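Local coordinates for protein 2-phospho-L-lactate guanylyltransferase (Methanosarcina mazei, PDB 2I5E) that probably catalyses the GTP-dependent guanylylation of (2S)-2-phospholactate, giving (2S)-lactyl-2-diphospho-5'-guanosine on the pathway to coenzyme F420, at residues Y10-K16 with R28-E33; M35-V39 with V94-P99; V22-E27 with Y192-F197. One frame throughout, in Å; residues are numbered along the deposited sequence.

Contact 1: Y10-K16 with R28-E33; sequences YKKAGAK and REEFVE. With PEG (di(hydroxyethyl)ether), chain F.
The loop after strand 5-9 of this GT-A-type fold turns back over the first turns of helix 25-45, where Tyr-10, Lys-12, Ala-15 and Lys-16 close round Val-32. In GT-A-type nucleotidyltransferases the loop after the first strand generally lies at the nucleotide site, and this one probably does too. Its tip is a type II beta turn from Lys-12 to Ala-15, with Gly-14 at the third position; the positive phi there (60°) favours glycine. Two helix side chains bond weakly to Gly-14: Glu-29 OE1 accepts from Gly-14 N, while Arg-28 NH2 donates to Gly-14 O at 3.1 Å, the oxygen lying in the guanidinium plane at its edge. The other Glu-29 oxygen bonds to Tyr-59. Val-32 CG1 lies 3.6 Å from Tyr-10 CE1, and CG2 faces Lys-16 and Ala-15, whose CB is near both methyls; the exact placing of CG2 is doubtful. A diethylene glycol, probably from the crystallisation liquor, accepts a weak hydrogen bond at O1 from Lys-11 N. Lys-12, extended beyond CG, crosses Glu-29 at about a right angle, and Lys-12 NZ forms a 2.5 Å salt bridge with Glu-33 OE1, on its anti side and 32° out of the carboxylate plane.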
loop_
_atom_site.group_PDB
_atom_site.type_symbol
_atom_site.label_atom_id
_atom_site.label_comp_id
_atom_site.label_asym_id
_atom_site.label_seq_id
_atom_site.Cartn_x
_atom_site.Cartn_y
_atom_site.Cartn_z
ATOM N N TYR A 10 14.019 -13.410 -11.616
ATOM C CA TYR A 10 15.094 -12.446 -11.349
ATOM C C TYR A 10 16.022 -12.293 -12.573
ATOM O O TYR A 10 16.437 -13.282 -13.175
ATOM C CB TYR A 10 15.930 -12.909 -10.155
ATOM C CG TYR A 10 17.060 -12.008 -9.783
ATOM C CD1 TYR A 10 16.810 -10.698 -9.278
ATOM C CD2 TYR A 10 18.410 -12.436 -9.917
ATOM C CE1 TYR A 10 17.819 -9.856 -8.935
ATOM C CE2 TYR A 10 19.447 -11.572 -9.559
ATOM C CZ TYR A 10 19.127 -10.296 -9.049
ATOM O OH TYR A 10 20.093 -9.434 -8.699
ATOM N N LYS A 11 16.380 -11.064 -12.923
ATOM C CA LYS A 11 17.435 -10.805 -13.919
ATOM C C LYS A 11 18.192 -9.592 -13.427
ATOM O O LYS A 11 17.622 -8.481 -13.385
ATOM C CB LYS A 11 16.808 -10.607 -15.335
ATOM C CG LYS A 11 17.672 -9.946 -16.475
ATOM C CD LYS A 11 16.952 -10.167 -17.878
ATOM C CE LYS A 11 17.449 -9.430 -19.163
ATOM N NZ LYS A 11 18.895 -9.398 -19.230
ATOM N N LYS A 12 19.450 -9.785 -13.029
ATOM C CA LYS A 12 20.235 -8.673 -12.585
ATOM C C LYS A 12 20.502 -7.624 -13.686
ATOM O O LYS A 12 20.489 -6.427 -13.403
ATOM C CB LYS A 12 21.549 -9.169 -11.921
ATOM C CG LYS A 12 22.507 -8.079 -11.534
ATOM C CD LYS A 12 23.535 -8.623 -10.603
ATOM C CE LYS A 12 24.748 -7.697 -10.548
ATOM N NZ LYS A 12 25.341 -7.981 -9.233
ATOM N N ALA A 13 20.725 -8.048 -14.945
ATOM C CA ALA A 13 21.185 -7.097 -15.975
ATOM C C ALA A 13 20.189 -6.094 -16.524
ATOM O O ALA A 13 19.131 -6.464 -17.022
ATOM C CB ALA A 13 21.814 -7.845 -17.128
ATOM N N GLY A 14 20.559 -4.809 -16.482
ATOM C CA GLY A 14 19.608 -3.736 -16.794
ATOM C C GLY A 14 18.367 -3.664 -15.904
ATOM O O GLY A 14 17.338 -3.130 -16.321
ATOM N N ALA A 15 18.460 -4.155 -14.659
ATOM C CA ALA A 15 17.296 -4.704 -13.896
ATOM C C ALA A 15 16.020 -3.890 -13.752
ATOM O O ALA A 15 14.884 -4.514 -13.810
ATOM C CB ALA A 15 17.755 -5.107 -12.559
ATOM N N LYS A 16 16.199 -2.572 -13.504
ATOM C CA LYS A 16 15.167 -1.614 -12.970
ATOM C C LYS A 16 15.303 -0.227 -13.675
ATOM O O LYS A 16 15.563 0.790 -13.076
ATOM C CB LYS A 16 15.319 -1.400 -11.446
ATOM C CG LYS A 16 14.788 -2.533 -10.502
ATOM C CD LYS A 16 13.273 -2.701 -10.598
ATOM C CE LYS A 16 12.770 -3.877 -9.690
ATOM N NZ LYS A 16 11.295 -3.760 -9.790
ATOM N N ARG A 28 21.602 0.405 -9.917
ATOM C CA ARG A 28 20.479 -0.458 -10.144
ATOM C C ARG A 28 20.818 -1.912 -9.937
ATOM O O ARG A 28 20.136 -2.598 -9.242
ATOM C CB ARG A 28 19.933 -0.201 -11.538
ATOM C CG ARG A 28 19.170 1.107 -11.553
ATOM C CD ARG A 28 19.169 1.741 -13.001
ATOM N NE ARG A 28 18.850 0.697 -13.994
ATOM C CZ ARG A 28 18.991 0.785 -15.327
ATOM N NH1 ARG A 28 19.489 1.898 -15.896
ATOM N NH2 ARG A 28 18.639 -0.272 -16.088
ATOM N N GLU A 29 21.891 -2.408 -10.552
ATOM C CA GLU A 29 22.170 -3.815 -10.505
ATOM C C GLU A 29 22.555 -4.163 -9.082
ATOM O O GLU A 29 22.157 -5.196 -8.562
ATOM C CB GLU A 29 23.328 -4.167 -11.461
ATOM C CG GLU A 29 23.026 -3.898 -12.894
ATOM C CD GLU A 29 23.887 -4.721 -13.803
ATOM O OE1 GLU A 29 23.498 -4.781 -14.958
ATOM O OE2 GLU A 29 24.909 -5.324 -13.363
ATOM N N GLU A 30 23.342 -3.326 -8.426
ATOM C CA GLU A 30 23.677 -3.635 -6.994
ATOM C C GLU A 30 22.462 -3.654 -6.032
ATOM O O GLU A 30 22.327 -4.545 -5.228
ATOM C CB GLU A 30 24.734 -2.672 -6.469
ATOM C CG GLU A 30 26.016 -3.413 -6.171
ATOM C CD GLU A 30 26.184 -3.821 -4.724
ATOM O OE1 GLU A 30 25.534 -4.820 -4.263
ATOM O OE2 GLU A 30 27.047 -3.123 -4.077
ATOM N N PHE A 31 21.617 -2.634 -6.131
ATOM C CA PHE A 31 20.409 -2.519 -5.374
ATOM C C PHE A 31 19.594 -3.817 -5.515
ATOM O O PHE A 31 19.376 -4.526 -4.585
ATOM C CB PHE A 31 19.623 -1.311 -5.919
ATOM C CG PHE A 31 18.421 -0.969 -5.118
ATOM C CD1 PHE A 31 18.485 -0.983 -3.720
ATOM C CD2 PHE A 31 17.223 -0.639 -5.740
ATOM C CE1 PHE A 31 17.415 -0.709 -2.974
ATOM C CE2 PHE A 31 16.107 -0.325 -4.981
ATOM C CZ PHE A 31 16.208 -0.337 -3.605
ATOM N N VAL A 32 19.171 -4.134 -6.730
ATOM C CA VAL A 32 18.400 -5.331 -7.053
ATOM C C VAL A 32 18.975 -6.624 -6.398
ATOM O O VAL A 32 18.283 -7.429 -5.781
ATOM C CB VAL A 32 18.411 -5.293 -8.599
ATOM C CG1 VAL A 32 19.022 -6.504 -9.284
ATOM C CG2 VAL A 32 17.121 -4.673 -9.187
ATOM N N GLU A 33 20.272 -6.797 -6.487
ATOM C CA GLU A 33 20.953 -7.939 -5.839
ATOM C C GLU A 33 20.722 -7.908 -4.345
ATOM O O GLU A 33 20.398 -8.918 -3.724
ATOM C CB GLU A 33 22.457 -7.881 -6.091
ATOM C CG GLU A 33 23.185 -9.066 -5.391
ATOM C CD GLU A 33 24.649 -9.212 -5.886
ATOM O OE1 GLU A 33 24.858 -9.252 -7.112
ATOM O OE2 GLU A 33 25.576 -9.294 -5.025
HETATM C C1 PEG F . 15.101 -8.332 -11.470
HETATM O O1 PEG F . 14.151 -9.153 -12.172
HETATM C C2 PEG F . 14.299 -7.123 -11.027
HETATM O O2 PEG F . 13.862 -7.310 -9.670
HETATM C C3 PEG F . 14.949 -6.858 -8.861
HETATM C C4 PEG F . 14.639 -7.025 -7.381
HETATM O O4 PEG F . 15.685 -7.516 -6.552
#

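Contact 2: M35-V39 with V94-P99; sequences MLNQV and VMADLP
Met-35, present as selenomethionine, faces the loop that leaves strand 91-94, and its side chain runs along that loop from Ala-96 to Pro-99. CB starts the path 3.4 Å from Ala-96 O. With CG anti to the carbonyl carbon (chi1 -75°), the chain extends past the Ala-96 carbonyl, and SE settles 3.8 Å from Pro-99 CD and 4.0 Å from Asp-97 CA. Here the Met-35 chain runs alongside the proline ring in the same sense. A bend at the last torsion (chi3 -66°) then turns CE to Asp-97 CB, 4.1 Å away. One turn further along helix 25-45, Val-39 meets the loop nearer its strand end. Its CG2 reaches two backbone oxygens, Ala-96 O and Leu-98 O, each 3.9 Å away, while CG1 lies 4.2 Å from Val-94 CG1, the two valines passing one another in opposite senses. Leu-36 adds a methyl contact, CD1 to Ala-96 CB, and Pro-99 CB touches Gln-38 OE1, whose weak hydrogen bond comes from Ala-189 N. The loop lies at the end of the parallel strands where GT-A-type nucleotidyltransferases generally hold their nucleotide, although none is bound here. Helix and loop share no hydrogen bond; even Ala-96 O and Leu-36 N, 3.6 Å apart, do not make one. The contact is thus made by apolar groups set against one another and against backbone carbonyl oxygens, so that across these two segments the fit is probably one of shape, while the polar ties of the loop, such as the Asp-97 to Lys-16 salt bridge and the backbone bonds of Val-94 to Val-7 and Met-95 to Asn-127, run to other parts of the chain.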
loop_
_atom_site.group_PDB
_atom_site.type_symbol
_atom_site.label_atom_id
_atom_site.label_comp_id
_atom_site.label_asym_id
_atom_site.label_seq_id
_atom_site.Cartn_x
_atom_site.Cartn_y
_atom_site.Cartn_z
HETATM N N MSE A 35 18.175 -6.518 -2.818
HETATM C CA MSE A 35 16.742 -6.828 -2.628
HETATM C C MSE A 35 16.487 -8.290 -2.774
HETATM O O MSE A 35 15.780 -8.842 -1.951
HETATM C CB MSE A 35 15.855 -6.023 -3.550
HETATM C CG MSE A 35 15.742 -4.578 -3.072
HETATM SE SE MSE A 35 14.330 -3.645 -3.982
HETATM C CE MSE A 35 14.952 -3.554 -5.871
ATOM N N LEU A 36 17.098 -8.945 -3.775
ATOM C CA LEU A 36 16.949 -10.413 -3.953
ATOM C C LEU A 36 17.269 -11.174 -2.694
ATOM O O LEU A 36 16.540 -12.118 -2.282
ATOM C CB LEU A 36 17.877 -10.935 -5.084
ATOM C CG LEU A 36 17.835 -12.430 -5.452
ATOM C CD1 LEU A 36 16.442 -12.862 -6.035
ATOM C CD2 LEU A 36 19.050 -12.896 -6.397
ATOM N N ASN A 37 18.452 -10.851 -2.156
ATOM C CA ASN A 37 18.977 -11.522 -0.986
ATOM C C ASN A 37 18.087 -11.423 0.223
ATOM O O ASN A 37 18.061 -12.342 1.031
ATOM C CB ASN A 37 20.397 -11.016 -0.658
ATOM C CG ASN A 37 21.389 -11.569 -1.604
ATOM O OD1 ASN A 37 21.208 -12.670 -2.108
ATOM N ND2 ASN A 37 22.407 -10.810 -1.912
ATOM N N GLN A 38 17.470 -10.266 0.411
ATOM C CA GLN A 38 16.532 -10.047 1.494
ATOM C C GLN A 38 15.223 -10.880 1.323
ATOM O O GLN A 38 14.700 -11.461 2.290
ATOM C CB GLN A 38 16.194 -8.562 1.558
ATOM C CG GLN A 38 17.346 -7.617 2.084
ATOM C CD GLN A 38 16.767 -6.433 2.772
ATOM O OE1 GLN A 38 16.659 -5.333 2.211
ATOM N NE2 GLN A 38 16.302 -6.664 3.990
ATOM N N VAL A 39 14.691 -10.919 0.095
ATOM C CA VAL A 39 13.562 -11.876 -0.229
ATOM C C VAL A 39 13.870 -13.339 0.029
ATOM O O VAL A 39 13.032 -13.996 0.666
ATOM C CB VAL A 39 13.034 -11.704 -1.664
ATOM C CG1 VAL A 39 11.894 -12.658 -1.967
ATOM C CG2 VAL A 39 12.703 -10.240 -1.888
ATOM N N VAL A 94 7.216 -15.259 -5.880
ATOM C CA VAL A 94 7.406 -13.986 -5.216
ATOM C C VAL A 94 8.384 -13.108 -6.012
ATOM O O VAL A 94 9.444 -13.536 -6.327
ATOM C CB VAL A 94 8.027 -14.157 -3.784
ATOM C CG1 VAL A 94 7.818 -12.951 -2.930
ATOM C CG2 VAL A 94 7.579 -15.341 -3.073
HETATM N N MSE A 95 8.050 -11.845 -6.265
HETATM C CA MSE A 95 8.973 -10.938 -6.911
HETATM C C MSE A 95 10.195 -10.647 -6.085
HETATM O O MSE A 95 10.108 -10.630 -4.899
HETATM C CB MSE A 95 8.225 -9.673 -7.228
HETATM C CG MSE A 95 6.941 -10.043 -8.149
HETATM SE SE MSE A 95 7.045 -11.788 -9.196
HETATM C CE MSE A 95 7.625 -10.586 -10.234
ATOM N N ALA A 96 11.299 -10.247 -6.738
ATOM C CA ALA A 96 12.597 -10.045 -6.043
ATOM C C ALA A 96 12.731 -8.594 -5.486
ATOM O O ALA A 96 13.796 -8.244 -5.042
ATOM C CB ALA A 96 13.681 -10.309 -7.027
ATOM N N ASP A 97 11.681 -7.743 -5.651
ATOM C CA ASP A 97 11.732 -6.355 -5.338
ATOM C C ASP A 97 10.846 -5.927 -4.182
ATOM O O ASP A 97 10.243 -4.826 -4.194
ATOM C CB ASP A 97 11.468 -5.502 -6.607
ATOM C CG ASP A 97 10.139 -5.769 -7.236
ATOM O OD1 ASP A 97 9.441 -6.679 -6.777
ATOM O OD2 ASP A 97 9.778 -5.028 -8.178
ATOM N N LEU A 98 10.753 -6.824 -3.184
ATOM C CA LEU A 98 9.866 -6.657 -2.076
ATOM C C LEU A 98 10.712 -6.607 -0.766
ATOM O O LEU A 98 10.660 -7.519 -0.003
ATOM C CB LEU A 98 8.856 -7.844 -2.067
ATOM C CG LEU A 98 8.065 -8.115 -3.424
ATOM C CD1 LEU A 98 7.080 -9.212 -3.268
ATOM C CD2 LEU A 98 7.297 -6.930 -3.907
ATOM N N PRO A 99 11.465 -5.529 -0.538
ATOM C CA PRO A 99 12.293 -5.469 0.648
ATOM C C PRO A 99 11.550 -5.263 2.007
ATOM O O PRO A 99 12.194 -5.322 3.062
ATOM C CB PRO A 99 13.264 -4.338 0.311
ATOM C CG PRO A 99 12.378 -3.371 -0.410
ATOM C CD PRO A 99 11.637 -4.295 -1.351
#

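Contact 3: V22-E27 with Y192-F197; sequences VLSLQE and YIESKF
Glu-27 and Lys-196 join the start of helix 25-45 to the chain leaving helix 188-194; the backbones stay apart, the nearest CA pair (Glu-27 and Tyr-192) being 9.4 Å apart, and the side chains of 192-197 span the gap. The buried inner part is made by Leu-23, Ile-193 and Phe-197. Phe-197 turns the edge of its ring to the other segment: Leu-23 CD1 lies in the ring plane 3.9 Å from CE2. At the margin of this cluster Val-22 CG2 is 3.7 Å from Phe-197 CZ, and Val-22 O comes near the same CZ in the ring plane. Leu-23 CD2 also approaches Ile-193 CD1, though at 4.5 Å this is a looser touch, and Ile-193 packs further on Phe-31 and Leu-178. Nearer the solvent the fit depends on longer chains. Tyr-192, its ring CG anti to the backbone N (chi1 180°), extends its hydroxyl across the base of Glu-27 at about a right angle, Tyr-192 OH coming within 3.3 Å of Glu-27 CA. A serine in place of Tyr-192 would probably open a gap over Glu-27 CA and CG and take away the ring that packs on Glu-30 and Leu-34, leaving the salt bridge with less cover. The two partly exposed charged chains approach from opposite directions, Lys-196 bending at its last torsion (chi4 -89°) to set NZ 2.4 Å from Glu-27 OE1, a salt bridge whose exact length deserves reserve because it is so short. The other oxygen, OE2, accepts from Ser-24 N at 2.7 Å, and Ser-24 OG accepts in turn from Glu-27 N at 3.0 Å, a capping box at the helix start. One carboxylate therefore serves two tasks, helix capping and inter-segment pairing, and this coupling is likely to steady the rotation of Glu-27 even on the outer, wetter side.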
loop_
_atom_site.group_PDB
_atom_site.type_symbol
_atom_site.label_atom_id
_atom_site.label_comp_id
_atom_site.label_asym_id
_atom_site.label_seq_id
_atom_site.Cartn_x
_atom_site.Cartn_y
_atom_site.Cartn_z
ATOM N N VAL A 22 17.542 8.644 -11.370
ATOM C CA VAL A 22 18.065 8.714 -10.019
ATOM C C VAL A 22 19.124 7.748 -9.552
ATOM O O VAL A 22 19.857 8.046 -8.656
ATOM C CB VAL A 22 17.090 9.081 -8.918
ATOM C CG1 VAL A 22 15.753 9.440 -9.439
ATOM C CG2 VAL A 22 17.027 8.037 -7.914
ATOM N N LEU A 23 19.183 6.584 -10.155
ATOM C CA LEU A 23 20.296 5.664 -10.003
ATOM C C LEU A 23 20.995 5.342 -11.349
ATOM O O LEU A 23 20.400 5.417 -12.403
ATOM C CB LEU A 23 19.766 4.385 -9.373
ATOM C CG LEU A 23 20.029 3.889 -7.956
ATOM C CD1 LEU A 23 20.409 4.908 -6.950
ATOM C CD2 LEU A 23 18.914 3.064 -7.473
ATOM N N SER A 24 22.261 4.973 -11.288
ATOM C CA SER A 24 22.964 4.436 -12.432
ATOM C C SER A 24 22.631 3.004 -12.801
ATOM O O SER A 24 22.028 2.303 -12.054
ATOM C CB SER A 24 24.477 4.608 -12.290
ATOM O OG SER A 24 25.023 3.789 -11.301
ATOM N N LEU A 25 23.069 2.572 -13.964
ATOM C CA LEU A 25 23.219 1.165 -14.218
ATOM C C LEU A 25 23.876 0.493 -13.063
ATOM O O LEU A 25 23.291 -0.328 -12.436
ATOM C CB LEU A 25 24.024 0.910 -15.466
ATOM C CG LEU A 25 24.107 -0.530 -15.957
ATOM C CD1 LEU A 25 24.378 -0.588 -17.439
ATOM C CD2 LEU A 25 25.137 -1.380 -15.202
ATOM N N GLN A 26 25.113 0.803 -12.790
ATOM C CA GLN A 26 25.756 0.015 -11.770
ATOM C C GLN A 26 24.957 0.003 -10.496
ATOM O O GLN A 26 24.941 -1.046 -9.805
ATOM C CB GLN A 26 27.147 0.507 -11.357
ATOM C CG GLN A 26 28.130 0.930 -12.430
ATOM C CD GLN A 26 29.341 1.574 -11.772
ATOM O OE1 GLN A 26 30.453 1.024 -11.819
ATOM N NE2 GLN A 26 29.118 2.709 -11.091
ATOM N N GLU A 27 24.345 1.153 -10.131
ATOM C CA GLU A 27 23.614 1.216 -8.829
ATOM C C GLU A 27 22.384 0.307 -8.833
ATOM O O GLU A 27 22.170 -0.437 -7.900
ATOM C CB GLU A 27 23.241 2.641 -8.452
ATOM C CG GLU A 27 24.448 3.417 -8.043
ATOM C CD GLU A 27 24.235 4.917 -8.064
ATOM O OE1 GLU A 27 24.958 5.527 -7.269
ATOM O OE2 GLU A 27 23.399 5.476 -8.870
ATOM N N TYR A 192 21.634 0.848 1.693
ATOM C CA TYR A 192 22.304 1.195 0.446
ATOM C C TYR A 192 21.787 2.529 -0.058
ATOM O O TYR A 192 22.539 3.438 -0.372
ATOM C CB TYR A 192 22.093 0.039 -0.609
ATOM C CG TYR A 192 22.743 0.263 -2.000
ATOM C CD1 TYR A 192 24.099 -0.054 -2.222
ATOM C CD2 TYR A 192 22.022 0.808 -3.056
ATOM C CE1 TYR A 192 24.757 0.176 -3.456
ATOM C CE2 TYR A 192 22.641 1.045 -4.318
ATOM C CZ TYR A 192 24.021 0.704 -4.506
ATOM O OH TYR A 192 24.641 0.877 -5.757
ATOM N N ILE A 193 20.471 2.636 -0.130
ATOM C CA ILE A 193 19.770 3.874 -0.504
ATOM C C ILE A 193 20.063 4.953 0.517
ATOM O O ILE A 193 20.356 6.046 0.154
ATOM C CB ILE A 193 18.204 3.617 -0.586
ATOM C CG1 ILE A 193 17.920 2.606 -1.674
ATOM C CG2 ILE A 193 17.447 4.972 -0.855
ATOM C CD1 ILE A 193 18.344 3.096 -3.057
ATOM N N GLU A 194 19.947 4.633 1.811
ATOM C CA GLU A 194 20.189 5.669 2.877
ATOM C C GLU A 194 21.590 6.294 2.783
ATOM O O GLU A 194 21.755 7.430 3.116
ATOM C CB GLU A 194 19.979 5.080 4.265
ATOM C CG GLU A 194 19.479 6.191 5.167
ATOM C CD GLU A 194 19.551 5.876 6.587
ATOM O OE1 GLU A 194 19.518 4.654 6.885
ATOM O OE2 GLU A 194 19.656 6.843 7.408
ATOM N N SER A 195 22.554 5.537 2.224
ATOM C CA SER A 195 23.919 5.981 1.986
ATOM C C SER A 195 24.035 6.933 0.824
ATOM O O SER A 195 25.066 7.551 0.649
ATOM C CB SER A 195 24.854 4.729 1.828
ATOM O OG SER A 195 24.775 4.149 0.527
ATOM N N LYS A 196 22.989 7.074 0.019
ATOM C CA LYS A 196 23.038 7.908 -1.134
ATOM C C LYS A 196 22.016 9.007 -1.085
ATOM O O LYS A 196 22.205 9.956 -1.776
ATOM C CB LYS A 196 22.859 7.083 -2.454
ATOM C CG LYS A 196 23.948 5.925 -2.634
ATOM C CD LYS A 196 23.585 4.959 -3.838
ATOM C CE LYS A 196 24.757 4.042 -4.135
ATOM N NZ LYS A 196 25.677 4.713 -5.140
ATOM N N PHE A 197 20.916 8.858 -0.329
ATOM C CA PHE A 197 19.861 9.893 -0.260
ATOM C C PHE A 197 19.366 10.123 1.158
ATOM O O PHE A 197 19.522 9.284 2.045
ATOM C CB PHE A 197 18.645 9.485 -1.101
ATOM C CG PHE A 197 18.968 9.119 -2.506
ATOM C CD1 PHE A 197 18.856 10.086 -3.510
ATOM C CD2 PHE A 197 19.313 7.795 -2.838
ATOM C CE1 PHE A 197 19.130 9.786 -4.846
ATOM C CE2 PHE A 197 19.587 7.450 -4.167
ATOM C CZ PHE A 197 19.541 8.448 -5.180
#

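All three contacts use helix 25-45: contact 3 at its start, contact 1 over its first turns and contact 2 later. Contacts 1 and 2, with centres 11 Å apart, come in series and join through the Lys-16 to Asp-97 salt bridge and packing of Tyr-10 on Leu-36, setting the loops after neighbouring parallel strands 5-9 and 91-94 against each other. Contact 3 lies 12 Å from contact 1, centre to centre; their segments alternate, and Phe-31 packs on Ile-193. Contact 2, nested in the loop closed by contact 3, is centred 17 Å from it, nearest atoms about 8 Å apart. One helix ties the loops at the sheet's end, probably near the nucleotide site, to the C-terminal region.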